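Local atomic coordinates of DNA polymerase III subunit beta (Deinococcus radiodurans, PDB entry 4TRT), a protein that probably tethers DNA polymerases and other proteins to DNA for processive synthesis, as a ring-shaped head-to-tail homodimer encircling DNA. Residues 273-279 and 311-317; 260-264 and 296-300; 327-332 and 344-348; 247-252 and 302-308. All coordinates share one frame. Residues are numbered along the deposited sequence.

Interaction 1: 273-279 and 311-317; sequences NNRVEFL and MSLAFNA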
loop_
_atom_site.group_PDB
_atom_site.type_symbol
_atom_site.label_atom_id
_atom_site.label_comp_id
_atom_site.label_asym_id
_atom_site.label_seq_id
_atom_site.Cartn_x
_atom_site.Cartn_y
_atom_site.Cartn_z
ATOM N N ASN A 273 -10.821 -5.853 25.012
ATOM C CA ASN A 273 -10.172 -7.044 24.450
ATOM C C ASN A 273 -10.852 -7.586 23.189
ATOM O O ASN A 273 -10.903 -8.801 22.978
ATOM C CB ASN A 273 -10.074 -8.129 25.529
ATOM C CG ASN A 273 -9.398 -7.614 26.793
ATOM O OD1 ASN A 273 -8.466 -6.807 26.721
ATOM N ND2 ASN A 273 -9.891 -8.038 27.954
ATOM N N ASN A 274 -11.359 -6.678 22.354
ATOM C CA ASN A 274 -12.059 -7.029 21.121
ATOM C C ASN A 274 -13.089 -8.136 21.351
ATOM O O ASN A 274 -13.152 -9.090 20.599
ATOM C CB ASN A 274 -11.064 -7.494 20.056
ATOM C CG ASN A 274 -9.897 -6.541 19.887
ATOM O OD1 ASN A 274 -10.080 -5.394 19.510
ATOM N ND2 ASN A 274 -8.685 -7.021 20.169
ATOM N N ARG A 275 -13.901 -7.989 22.390
ATOM C CA ARG A 275 -14.797 -9.059 22.826
ATOM C C ARG A 275 -15.799 -9.539 21.751
ATOM O O ARG A 275 -16.589 -8.752 21.221
ATOM C CB ARG A 275 -15.540 -8.615 24.080
ATOM C CG ARG A 275 -16.392 -9.689 24.718
ATOM C CD ARG A 275 -17.180 -9.114 25.872
ATOM N NE ARG A 275 -18.078 -10.121 26.421
ATOM C CZ ARG A 275 -17.744 -11.012 27.351
ATOM N NH1 ARG A 275 -16.519 -11.036 27.874
ATOM N NH2 ARG A 275 -18.653 -11.881 27.773
ATOM N N VAL A 276 -15.766 -10.841 21.453
ATOM C CA VAL A 276 -16.772 -11.482 20.615
ATOM C C VAL A 276 -17.352 -12.726 21.300
ATOM O O VAL A 276 -16.604 -13.592 21.781
ATOM C CB VAL A 276 -16.196 -11.869 19.238
ATOM C CG1 VAL A 276 -15.002 -12.809 19.391
ATOM C CG2 VAL A 276 -17.274 -12.508 18.362
ATOM N N GLU A 277 -18.680 -12.803 21.345
ATOM C CA GLU A 277 -19.371 -13.932 21.943
ATOM C C GLU A 277 -19.608 -15.010 20.886
ATOM O O GLU A 277 -19.973 -14.717 19.746
ATOM C CB GLU A 277 -20.688 -13.484 22.590
ATOM C CG GLU A 277 -21.645 -14.594 23.017
ATOM C CD GLU A 277 -23.027 -14.047 23.381
ATOM O OE1 GLU A 277 -23.101 -13.013 24.103
ATOM O OE2 GLU A 277 -24.042 -14.629 22.939
ATOM N N PHE A 278 -19.341 -16.250 21.272
ATOM C CA PHE A 278 -19.628 -17.420 20.451
ATOM C C PHE A 278 -20.778 -18.125 21.146
ATOM O O PHE A 278 -20.635 -18.498 22.311
ATOM C CB PHE A 278 -18.452 -18.382 20.469
ATOM C CG PHE A 278 -17.390 -18.095 19.462
ATOM C CD1 PHE A 278 -16.820 -16.847 19.361
ATOM C CD2 PHE A 278 -16.903 -19.114 18.669
ATOM C CE1 PHE A 278 -15.817 -16.599 18.450
ATOM C CE2 PHE A 278 -15.902 -18.872 17.752
ATOM C CZ PHE A 278 -15.354 -17.609 17.650
ATOM N N LEU A 279 -21.908 -18.289 20.471
ATOM C CA LEU A 279 -23.017 -19.057 21.029
ATOM C C LEU A 279 -23.326 -20.218 20.093
ATOM O O LEU A 279 -23.773 -20.019 18.971
ATOM C CB LEU A 279 -24.261 -18.188 21.225
ATOM C CG LEU A 279 -25.540 -18.884 21.720
ATOM C CD1 LEU A 279 -25.323 -19.455 23.112
ATOM C CD2 LEU A 279 -26.706 -17.902 21.705
ATOM N N MET A 311 -23.513 -23.907 24.208
ATOM C CA MET A 311 -22.433 -23.272 24.942
ATOM C C MET A 311 -22.277 -21.822 24.513
ATOM O O MET A 311 -22.421 -21.488 23.330
ATOM C CB MET A 311 -21.106 -24.023 24.737
ATOM C CG MET A 311 -20.076 -23.722 25.805
ATOM S SD MET A 311 -18.557 -24.703 25.663
ATOM C CE MET A 311 -19.063 -26.298 26.313
ATOM N N SER A 312 -21.978 -20.979 25.496
ATOM C CA SER A 312 -21.709 -19.576 25.280
ATOM C C SER A 312 -20.316 -19.228 25.788
ATOM O O SER A 312 -19.994 -19.467 26.962
ATOM C CB SER A 312 -22.738 -18.717 26.007
ATOM O OG SER A 312 -22.550 -17.367 25.623
ATOM N N LEU A 313 -19.494 -18.682 24.901
ATOM C CA LEU A 313 -18.112 -18.342 25.222
ATOM C C LEU A 313 -17.799 -16.928 24.741
ATOM O O LEU A 313 -18.500 -16.394 23.875
ATOM C CB LEU A 313 -17.141 -19.327 24.560
ATOM C CG LEU A 313 -17.411 -20.828 24.688
ATOM C CD1 LEU A 313 -18.112 -21.355 23.441
ATOM C CD2 LEU A 313 -16.126 -21.597 24.964
ATOM N N ALA A 314 -16.765 -16.329 25.325
ATOM C CA ALA A 314 -16.284 -15.005 24.934
ATOM C C ALA A 314 -14.802 -15.088 24.626
ATOM O O ALA A 314 -14.026 -15.621 25.434
ATOM C CB ALA A 314 -16.516 -14.003 26.067
ATOM N N PHE A 315 -14.414 -14.542 23.476
ATOM C CA PHE A 315 -13.034 -14.535 22.996
ATOM C C PHE A 315 -12.591 -13.141 22.517
ATOM O O PHE A 315 -13.404 -12.341 22.060
ATOM C CB PHE A 315 -12.874 -15.488 21.794
ATOM C CG PHE A 315 -13.065 -16.951 22.121
ATOM C CD1 PHE A 315 -12.114 -17.649 22.843
ATOM C CD2 PHE A 315 -14.190 -17.631 21.693
ATOM C CE1 PHE A 315 -12.288 -18.999 23.139
ATOM C CE2 PHE A 315 -14.376 -18.978 21.991
ATOM C CZ PHE A 315 -13.422 -19.667 22.708
ATOM N N ASN A 316 -11.285 -12.899 22.574
ATOM C CA ASN A 316 -10.647 -11.780 21.866
ATOM C C ASN A 316 -10.724 -12.072 20.362
ATOM O O ASN A 316 -10.025 -12.976 19.865
ATOM C CB ASN A 316 -9.185 -11.662 22.349
ATOM C CG ASN A 316 -8.432 -10.484 21.754
ATOM O OD1 ASN A 316 -8.644 -10.072 20.607
ATOM N ND2 ASN A 316 -7.522 -9.947 22.539
ATOM N N ALA A 317 -11.559 -11.312 19.640
ATOM C CA ALA A 317 -11.735 -11.525 18.186
ATOM C C ALA A 317 -10.424 -11.475 17.383
ATOM O O ALA A 317 -10.264 -12.210 16.402
ATOM C CB ALA A 317 -12.736 -10.525 17.599
#

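Interaction 2: 260-264 and 296-300; sequences AVNRV and AQDTL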
loop_
_atom_site.group_PDB
_atom_site.type_symbol
_atom_site.label_atom_id
_atom_site.label_comp_id
_atom_site.label_asym_id
_atom_site.label_seq_id
_atom_site.Cartn_x
_atom_site.Cartn_y
_atom_site.Cartn_z
ATOM N N ALA A 260 -17.145 -14.001 9.185
ATOM C CA ALA A 260 -18.127 -13.665 10.194
ATOM C C ALA A 260 -17.486 -13.019 11.422
ATOM O O ALA A 260 -18.018 -12.043 11.940
ATOM C CB ALA A 260 -18.943 -14.890 10.584
ATOM N N VAL A 261 -16.335 -13.546 11.879
ATOM C CA VAL A 261 -15.640 -12.982 13.041
ATOM C C VAL A 261 -15.169 -11.590 12.685
ATOM O O VAL A 261 -15.376 -10.622 13.441
ATOM C CB VAL A 261 -14.482 -13.878 13.507
ATOM C CG1 VAL A 261 -13.578 -13.163 14.501
ATOM C CG2 VAL A 261 -15.032 -15.171 14.131
ATOM N N ASN A 262 -14.576 -11.464 11.505
ATOM C CA ASN A 262 -14.115 -10.173 11.022
ATOM C C ASN A 262 -15.215 -9.114 11.025
ATOM O O ASN A 262 -15.026 -8.020 11.565
ATOM C CB ASN A 262 -13.527 -10.282 9.618
ATOM C CG ASN A 262 -12.973 -8.957 9.135
ATOM O OD1 ASN A 262 -11.983 -8.474 9.667
ATOM N ND2 ASN A 262 -13.639 -8.340 8.169
ATOM N N ARG A 263 -16.353 -9.413 10.414
ATOM C CA ARG A 263 -17.391 -8.393 10.269
ATOM C C ARG A 263 -18.028 -8.004 11.612
ATOM O O ARG A 263 -18.261 -6.814 11.860
ATOM C CB ARG A 263 -18.442 -8.788 9.231
ATOM C CG ARG A 263 -19.375 -9.931 9.603
ATOM C CD ARG A 263 -20.491 -10.064 8.569
ATOM N NE ARG A 263 -19.965 -10.394 7.248
ATOM C CZ ARG A 263 -19.792 -11.636 6.776
ATOM N NH1 ARG A 263 -20.119 -12.715 7.484
ATOM N NH2 ARG A 263 -19.295 -11.793 5.567
ATOM N N VAL A 264 -18.264 -8.983 12.481
ATOM C CA VAL A 264 -18.873 -8.724 13.789
ATOM C C VAL A 264 -17.939 -7.936 14.713
ATOM O O VAL A 264 -18.383 -7.079 15.462
ATOM C CB VAL A 264 -19.342 -10.046 14.439
ATOM C CG1 VAL A 264 -19.731 -9.838 15.895
ATOM C CG2 VAL A 264 -20.523 -10.594 13.656
ATOM N N ALA A 296 -23.679 -6.181 16.815
ATOM C CA ALA A 296 -23.668 -7.011 15.613
ATOM C C ALA A 296 -23.887 -8.446 15.999
ATOM O O ALA A 296 -23.315 -8.892 16.993
ATOM C CB ALA A 296 -22.321 -6.911 14.907
ATOM N N GLN A 297 -24.641 -9.171 15.176
ATOM C CA GLN A 297 -24.739 -10.623 15.275
ATOM C C GLN A 297 -24.673 -11.244 13.887
ATOM O O GLN A 297 -25.268 -10.714 12.940
ATOM C CB GLN A 297 -26.068 -11.036 15.898
ATOM C CG GLN A 297 -26.215 -10.656 17.365
ATOM C CD GLN A 297 -27.543 -11.080 17.968
ATOM O OE1 GLN A 297 -28.490 -11.401 17.250
ATOM N NE2 GLN A 297 -27.620 -11.068 19.300
ATOM N N ASP A 298 -23.959 -12.359 13.780
ATOM C CA ASP A 298 -23.946 -13.172 12.559
ATOM C C ASP A 298 -24.169 -14.629 12.931
ATOM O O ASP A 298 -23.621 -15.106 13.935
ATOM C CB ASP A 298 -22.625 -13.002 11.821
ATOM C CG ASP A 298 -22.752 -13.220 10.326
ATOM O OD1 ASP A 298 -23.834 -13.625 9.833
ATOM O OD2 ASP A 298 -21.748 -12.992 9.623
ATOM N N THR A 299 -24.982 -15.335 12.150
ATOM C CA THR A 299 -25.333 -16.731 12.475
ATOM C C THR A 299 -24.914 -17.659 11.343
ATOM O O THR A 299 -25.234 -17.395 10.176
ATOM C CB THR A 299 -26.847 -16.880 12.762
ATOM O OG1 THR A 299 -27.233 -15.988 13.818
ATOM C CG2 THR A 299 -27.217 -18.318 13.173
ATOM N N LEU A 300 -24.187 -18.725 11.696
ATOM C CA LEU A 300 -23.681 -19.712 10.746
ATOM C C LEU A 300 -24.229 -21.099 11.061
ATOM O O LEU A 300 -24.307 -21.477 12.226
ATOM C CB LEU A 300 -22.145 -19.787 10.800
ATOM C CG LEU A 300 -21.333 -18.548 10.446
ATOM C CD1 LEU A 300 -19.856 -18.764 10.772
ATOM C CD2 LEU A 300 -21.516 -18.190 8.984
#

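Interaction 3: 327-332 and 344-348; sequences IDGDAE and FRAVG. Unlike the reference sequence in segment 344-348: Val347 (reference Arg), Gly348 (reference Arg).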
loop_
_atom_site.group_PDB
_atom_site.type_symbol
_atom_site.label_atom_id
_atom_site.label_comp_id
_atom_site.label_asym_id
_atom_site.label_seq_id
_atom_site.Cartn_x
_atom_site.Cartn_y
_atom_site.Cartn_z
ATOM N N ILE A 327 -5.870 -22.012 9.051
ATOM C CA ILE A 327 -6.877 -23.034 8.785
ATOM C C ILE A 327 -7.635 -22.726 7.492
ATOM O O ILE A 327 -8.251 -21.676 7.363
ATOM C CB ILE A 327 -7.882 -23.173 9.945
ATOM C CG1 ILE A 327 -7.154 -23.575 11.230
ATOM C CG2 ILE A 327 -8.957 -24.202 9.591
ATOM C CD1 ILE A 327 -7.983 -23.547 12.509
ATOM N N ASP A 328 -7.593 -23.677 6.556
ATOM C CA ASP A 328 -8.330 -23.603 5.287
ATOM C C ASP A 328 -9.315 -24.775 5.132
ATOM O O ASP A 328 -9.137 -25.840 5.710
ATOM C CB ASP A 328 -7.346 -23.660 4.126
ATOM C CG ASP A 328 -6.316 -22.542 4.167
ATOM O OD1 ASP A 328 -6.712 -21.378 4.361
ATOM O OD2 ASP A 328 -5.118 -22.827 3.964
ATOM N N GLY A 329 -10.346 -24.567 4.333
ATOM C CA GLY A 329 -11.340 -25.594 4.084
ATOM C C GLY A 329 -12.378 -25.601 5.183
ATOM O O GLY A 329 -13.294 -24.785 5.196
ATOM N N ASP A 330 -12.279 -26.561 6.083
ATOM C CA ASP A 330 -13.194 -26.609 7.214
ATOM C C ASP A 330 -12.439 -26.517 8.523
ATOM O O ASP A 330 -11.348 -27.062 8.661
ATOM C CB ASP A 330 -14.035 -27.880 7.124
ATOM C CG ASP A 330 -14.929 -27.882 5.889
ATOM O OD1 ASP A 330 -15.946 -27.139 5.861
ATOM O OD2 ASP A 330 -14.591 -28.608 4.927
ATOM N N ALA A 331 -12.998 -25.744 9.447
ATOM C CA ALA A 331 -12.437 -25.616 10.775
ATOM C C ALA A 331 -13.163 -26.552 11.733
ATOM O O ALA A 331 -14.358 -26.787 11.587
ATOM C CB ALA A 331 -12.548 -24.172 11.252
ATOM N N GLU A 332 -12.415 -27.062 12.711
ATOM C CA GLU A 332 -12.929 -27.849 13.810
ATOM C C GLU A 332 -12.651 -27.058 15.076
ATOM O O GLU A 332 -11.512 -26.689 15.345
ATOM C CB GLU A 332 -12.175 -29.178 13.861
ATOM C CG GLU A 332 -13.014 -30.405 14.093
ATOM C CD GLU A 332 -12.201 -31.681 13.862
ATOM O OE1 GLU A 332 -11.259 -31.915 14.631
ATOM O OE2 GLU A 332 -12.485 -32.440 12.907
ATOM N N PHE A 344 -8.660 -24.786 18.160
ATOM C CA PHE A 344 -9.073 -24.568 16.782
ATOM C C PHE A 344 -8.063 -25.269 15.874
ATOM O O PHE A 344 -6.853 -25.137 16.050
ATOM C CB PHE A 344 -9.123 -23.080 16.405
ATOM C CG PHE A 344 -10.060 -22.233 17.234
ATOM C CD1 PHE A 344 -10.986 -22.785 18.107
ATOM C CD2 PHE A 344 -10.052 -20.851 17.060
ATOM C CE1 PHE A 344 -11.829 -21.981 18.838
ATOM C CE2 PHE A 344 -10.913 -20.035 17.763
ATOM C CZ PHE A 344 -11.792 -20.601 18.673
ATOM N N ARG A 345 -8.562 -26.049 14.921
ATOM C CA ARG A 345 -7.703 -26.757 13.977
ATOM C C ARG A 345 -8.460 -27.053 12.675
ATOM O O ARG A 345 -9.664 -26.797 12.593
ATOM C CB ARG A 345 -7.175 -28.039 14.617
ATOM C CG ARG A 345 -8.246 -29.014 15.052
ATOM C CD ARG A 345 -7.682 -30.249 15.732
ATOM N NE ARG A 345 -8.671 -31.308 15.636
ATOM C CZ ARG A 345 -8.507 -32.554 16.044
ATOM N NH1 ARG A 345 -7.377 -32.945 16.627
ATOM N NH2 ARG A 345 -9.495 -33.424 15.858
ATOM N N ALA A 346 -7.752 -27.557 11.661
ATOM C CA ALA A 346 -8.410 -28.107 10.457
ATOM C C ALA A 346 -9.006 -29.475 10.787
ATOM O O ALA A 346 -8.611 -30.104 11.765
ATOM C CB ALA A 346 -7.438 -28.204 9.284
ATOM N N VAL A 347 -9.956 -29.942 9.980
ATOM C CA VAL A 347 -10.587 -31.254 10.187
ATOM C C VAL A 347 -9.533 -32.359 10.462
ATOM O O VAL A 347 -8.578 -32.515 9.714
ATOM C CB VAL A 347 -11.481 -31.635 8.975
ATOM C CG1 VAL A 347 -11.941 -33.095 9.056
ATOM C CG2 VAL A 347 -12.677 -30.702 8.900
ATOM N N GLY A 348 -9.705 -33.089 11.562
ATOM C CA GLY A 348 -8.776 -34.158 11.944
ATOM C C GLY A 348 -7.375 -33.734 12.351
ATOM O O GLY A 348 -6.490 -34.578 12.501
#

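Interaction 4: 247-252 and 302-308; sequences KLQVTL and VTQGGTE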
loop_
_atom_site.group_PDB
_atom_site.type_symbol
_atom_site.label_atom_id
_atom_site.label_comp_id
_atom_site.label_asym_id
_atom_site.label_seq_id
_atom_site.Cartn_x
_atom_site.Cartn_y
_atom_site.Cartn_z
ATOM N N LYS A 247 -15.915 -31.143 25.430
ATOM C CA LYS A 247 -17.368 -31.336 25.660
ATOM C C LYS A 247 -18.214 -31.060 24.418
ATOM O O LYS A 247 -19.367 -31.472 24.343
ATOM C CB LYS A 247 -17.869 -30.375 26.760
ATOM C CG LYS A 247 -17.206 -30.478 28.128
ATOM C CD LYS A 247 -17.402 -31.836 28.741
ATOM C CE LYS A 247 -16.853 -31.908 30.159
ATOM N NZ LYS A 247 -16.503 -33.329 30.464
ATOM N N LEU A 248 -17.678 -30.280 23.491
ATOM C CA LEU A 248 -18.432 -29.839 22.334
ATOM C C LEU A 248 -17.481 -29.628 21.152
ATOM O O LEU A 248 -16.426 -29.016 21.304
ATOM C CB LEU A 248 -19.181 -28.541 22.661
ATOM C CG LEU A 248 -19.989 -27.821 21.572
ATOM C CD1 LEU A 248 -21.162 -28.664 21.068
ATOM C CD2 LEU A 248 -20.480 -26.482 22.121
ATOM N N GLN A 249 -17.890 -30.135 19.987
ATOM C CA GLN A 249 -17.117 -30.068 18.756
ATOM C C GLN A 249 -18.010 -29.434 17.719
ATOM O O GLN A 249 -19.159 -29.830 17.576
ATOM C CB GLN A 249 -16.722 -31.476 18.301
ATOM C CG GLN A 249 -15.961 -31.534 16.985
ATOM C CD GLN A 249 -15.733 -32.970 16.550
ATOM O OE1 GLN A 249 -15.152 -33.757 17.300
ATOM N NE2 GLN A 249 -16.228 -33.335 15.350
ATOM N N VAL A 250 -17.498 -28.429 17.023
ATOM C CA VAL A 250 -18.243 -27.750 15.985
ATOM C C VAL A 250 -17.374 -27.768 14.738
ATOM O O VAL A 250 -16.180 -27.503 14.815
ATOM C CB VAL A 250 -18.576 -26.292 16.394
ATOM C CG1 VAL A 250 -19.151 -25.509 15.215
ATOM C CG2 VAL A 250 -19.574 -26.289 17.552
ATOM N N THR A 251 -17.969 -28.111 13.597
ATOM C CA THR A 251 -17.253 -28.140 12.350
ATOM C C THR A 251 -17.997 -27.226 11.368
ATOM O O THR A 251 -19.227 -27.299 11.264
ATOM C CB THR A 251 -17.211 -29.605 11.830
ATOM O OG1 THR A 251 -16.475 -30.418 12.767
ATOM C CG2 THR A 251 -16.576 -29.660 10.503
ATOM N N LEU A 252 -17.258 -26.390 10.640
ATOM C CA LEU A 252 -17.865 -25.456 9.704
ATOM C C LEU A 252 -16.824 -24.929 8.725
ATOM O O LEU A 252 -15.628 -25.076 8.965
ATOM C CB LEU A 252 -18.533 -24.296 10.466
ATOM C CG LEU A 252 -17.618 -23.270 11.124
ATOM C CD1 LEU A 252 -18.481 -22.194 11.757
ATOM C CD2 LEU A 252 -16.666 -23.851 12.169
ATOM N N VAL A 302 -23.697 -24.958 11.360
ATOM C CA VAL A 302 -22.548 -25.795 11.704
ATOM C C VAL A 302 -22.997 -27.239 11.951
ATOM O O VAL A 302 -24.187 -27.521 12.095
ATOM C CB VAL A 302 -21.815 -25.290 12.976
ATOM C CG1 VAL A 302 -21.308 -23.862 12.776
ATOM C CG2 VAL A 302 -22.716 -25.373 14.211
ATOM N N THR A 303 -22.025 -28.150 12.012
ATOM C CA THR A 303 -22.278 -29.475 12.519
ATOM C C THR A 303 -21.736 -29.471 13.925
ATOM O O THR A 303 -20.600 -29.056 14.144
ATOM C CB THR A 303 -21.554 -30.507 11.649
ATOM O OG1 THR A 303 -21.950 -30.298 10.292
ATOM C CG2 THR A 303 -21.883 -31.940 12.097
ATOM N N GLN A 304 -22.534 -29.910 14.892
ATOM C CA GLN A 304 -22.083 -29.919 16.264
ATOM C C GLN A 304 -22.265 -31.313 16.835
ATOM O O GLN A 304 -23.163 -32.033 16.420
ATOM C CB GLN A 304 -22.797 -28.853 17.098
ATOM C CG GLN A 304 -24.278 -29.057 17.255
ATOM C CD GLN A 304 -24.868 -28.064 18.224
ATOM O OE1 GLN A 304 -25.393 -27.044 17.808
ATOM N NE2 GLN A 304 -24.750 -28.340 19.524
ATOM N N GLY A 305 -21.370 -31.709 17.734
ATOM C CA GLY A 305 -21.524 -32.941 18.473
ATOM C C GLY A 305 -20.904 -32.840 19.842
ATOM O O GLY A 305 -20.164 -31.907 20.122
ATOM N N GLY A 306 -21.207 -33.812 20.701
ATOM C CA GLY A 306 -20.568 -33.891 22.020
ATOM C C GLY A 306 -21.562 -33.997 23.159
ATOM O O GLY A 306 -22.746 -34.210 22.939
ATOM N N THR A 307 -21.075 -33.872 24.388
ATOM C CA THR A 307 -21.937 -34.095 25.555
ATOM C C THR A 307 -22.715 -32.839 25.983
ATOM O O THR A 307 -23.693 -32.950 26.707
ATOM C CB THR A 307 -21.154 -34.714 26.728
ATOM O OG1 THR A 307 -20.024 -33.900 27.046
ATOM C CG2 THR A 307 -20.684 -36.132 26.365
ATOM N N GLU A 308 -22.307 -31.657 25.518
ATOM C CA GLU A 308 -23.122 -30.439 25.677
ATOM C C GLU A 308 -23.763 -30.089 24.331
ATOM O O GLU A 308 -23.119 -30.217 23.276
ATOM C CB GLU A 308 -22.255 -29.262 26.131
ATOM C CG GLU A 308 -21.581 -29.432 27.477
ATOM C CD GLU A 308 -22.560 -29.518 28.628
ATOM O OE1 GLU A 308 -23.631 -28.874 28.577
ATOM O OE2 GLU A 308 -22.266 -30.254 29.592
HETATM O O HOH W 1 -18.830 -31.465 14.596
#

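Interaction 1: 273-279 and 311-317
Four backbone hydrogen bonds zip strand 275-279 to strand 311-316 as an antiparallel pair in one of the two sheets of the C-terminal domain: Phe278 N to Leu313 O (2.7 Å), Leu313 N to Phe278 O (2.8 Å), and both between Val276 and Phe315, N to O at 2.9 Å each way. Where the second strand gives way to helix 317-324, Ala317 N bonds Asn274 O (2.9 Å), and Asn274 ND2 reaches Asn316 OD1 (3.1 Å). Asn316 is the N-cap of that helix, so this side-chain hydrogen bond ties the loop before strand 275-279 to the helix start. Glu277 turns its carboxylate to Arg286 on the next strand, while the Arg275 guanidinium lays one face over Ala314. The face with Val276, Phe278, Leu313 and Phe315 is buried, the two rings against Val320 of helix 317-324. Val276 CG1 packs on Ala317 CB (3.7 Å), and Phe315 points its edge at the face of Phe278 in a T-shaped stack, ring centroids 5.0 Å apart and planes at 78°.

Interaction 2: 260-264 and 296-300
Arg263 leaves helix 260-264 with chi1 and chi3 both in p, a bent course that carries its guanidinium to Asp298 on strand 296-300. Asp298, with chi1 in t, meets it edge-on: NH1 of Arg263 lies 2.7 Å from OD2 of Asp298 in a buried salt bridge. The same OD2 of Asp298 rests 3.5 Å from CB of Ala260, one helical turn back. Val264, with chi1 in t, spans two residues on one face of the strand, its CG1 4.0 Å from Ala296 CB and CG2 3.7 Å from Asp298 CB. This is helix-on-sheet packing at the dimer interface of the beta ring. The strand runs nearly antiparallel to the helix (166°, axes 8.4 Å apart) and is the edge of its own sheet, but Ala296, Gln297 and Asp298 pair with an antiparallel strand of the second subunit, extending the sheet across the interface. Arg263 joins in through NE, which bonds Asn81 O of the second subunit. Leu300 (m,t) brings CD1 to 4.0 Å from Ala260 CB.

Interaction 3: 327-332 and 344-348
Phe344 lies within the returning strand of a beta hairpin. Its ring leads away toward helix 317-324, while its CB takes CD1 of Ile327 at 4.1 Å and its CA approaches Glu332 O (3.5 Å) in a CA-H...O contact. Arg345 is the hydrogen-bonded partner of Glu332: Glu332 N reaches Arg345 O at 2.8 Å, and Arg345 N reaches Glu332 O at 3.0 Å. On their shared sheet face, with chi1 in p, the arginine folds back over its partner, so that Arg345 NE (2.8 Å) and NH2 (2.6 Å) both bond OE1 of Glu332 in a salt bridge. Ala346 and Ala331 form the next, non-hydrogen-bonded pair with diverging side chains, and Ala346 touches Ile327, CB to CG2 at 4.3 Å. At Val347 the pairing frays: its N makes only a weak bond to Asp330 O (3.5 Å), though CG2 packs on Asp330 CB (3.6 Å). Gly348, with positive phi, turns its N to Glu332 OE2 (3.2 Å); it and Val347 differ from the reference sequence. Both carboxylate oxygens of Glu332 are engaged, OE1 by a charge and OE2 by a backbone amide, which holds Val347 and Gly348 to the hairpin.

Interaction 4: 247-252 and 302-308
This contact forms the edge of a long antiparallel sheet, where strand 303-306 adds to strand 248-252 as its outermost member in the chain. Two hydrogen-bonded pairs hold it: Gln249 with Gly305, N to O at 2.9 Å both ways, and Thr251 with Thr303, Thr251 N to Thr303 O at 2.8 Å and Thr303 N to Thr251 O at 3.0 Å. On the solvent side, a water accepts from Gln249 NE2 (3.3 Å), donates to Thr303 O (3.0 Å) and bonds Thr251 OG1 (3.2 Å). Apolar contacts add to it: Val250 CG1 meets Val302 CB at 3.5 Å, and Leu252 CD1 meets Val302 CG1 at 3.4 Å. Toward the far end Lys247 O accepts from Glu308 N (3.2 Å) and, weakly, from Thr307 N (2.9 Å). Gly306, at phi 128°, suits this spot because a CB there would clash with Lys247 O and with the carbonyl of Gly305. Lys247 and Leu248 both face Phe335 on the other neighbouring strand, a classic beta bulge at the start of strand 248-253. Such an outer sheet, backed by helices on the inner side, is the pattern repeated through the three domains of the bacterial beta ring.

Overall arrangement
All four contacts build the C-terminal domain. Interactions 1, 3 and 4 are antiparallel strand pairs, held chiefly by backbone hydrogen bonds, with weak bonds at the ends of 3 and 4; they are partly buried, and interaction 4 has the most exposed residues. Interaction 2 is buried, sets a helix on a strand through one salt bridge and apolar packing, and alone of the four meets the second subunit. Interactions 3 and 4 share a sheet, joined where Ala331 N lies 2.8 Å from Leu252 O; interaction 3 adds a salt bridge. Interactions 1 and 2 use the other sheet, and Phe278 CZ touches Val261 CG2 (4.3 Å) in the apolar interior. Interactions 1 and 4 meet through Met311 CB and Leu248 CD2 (3.6 Å), interactions 2 and 4 through Leu300 and Leu252.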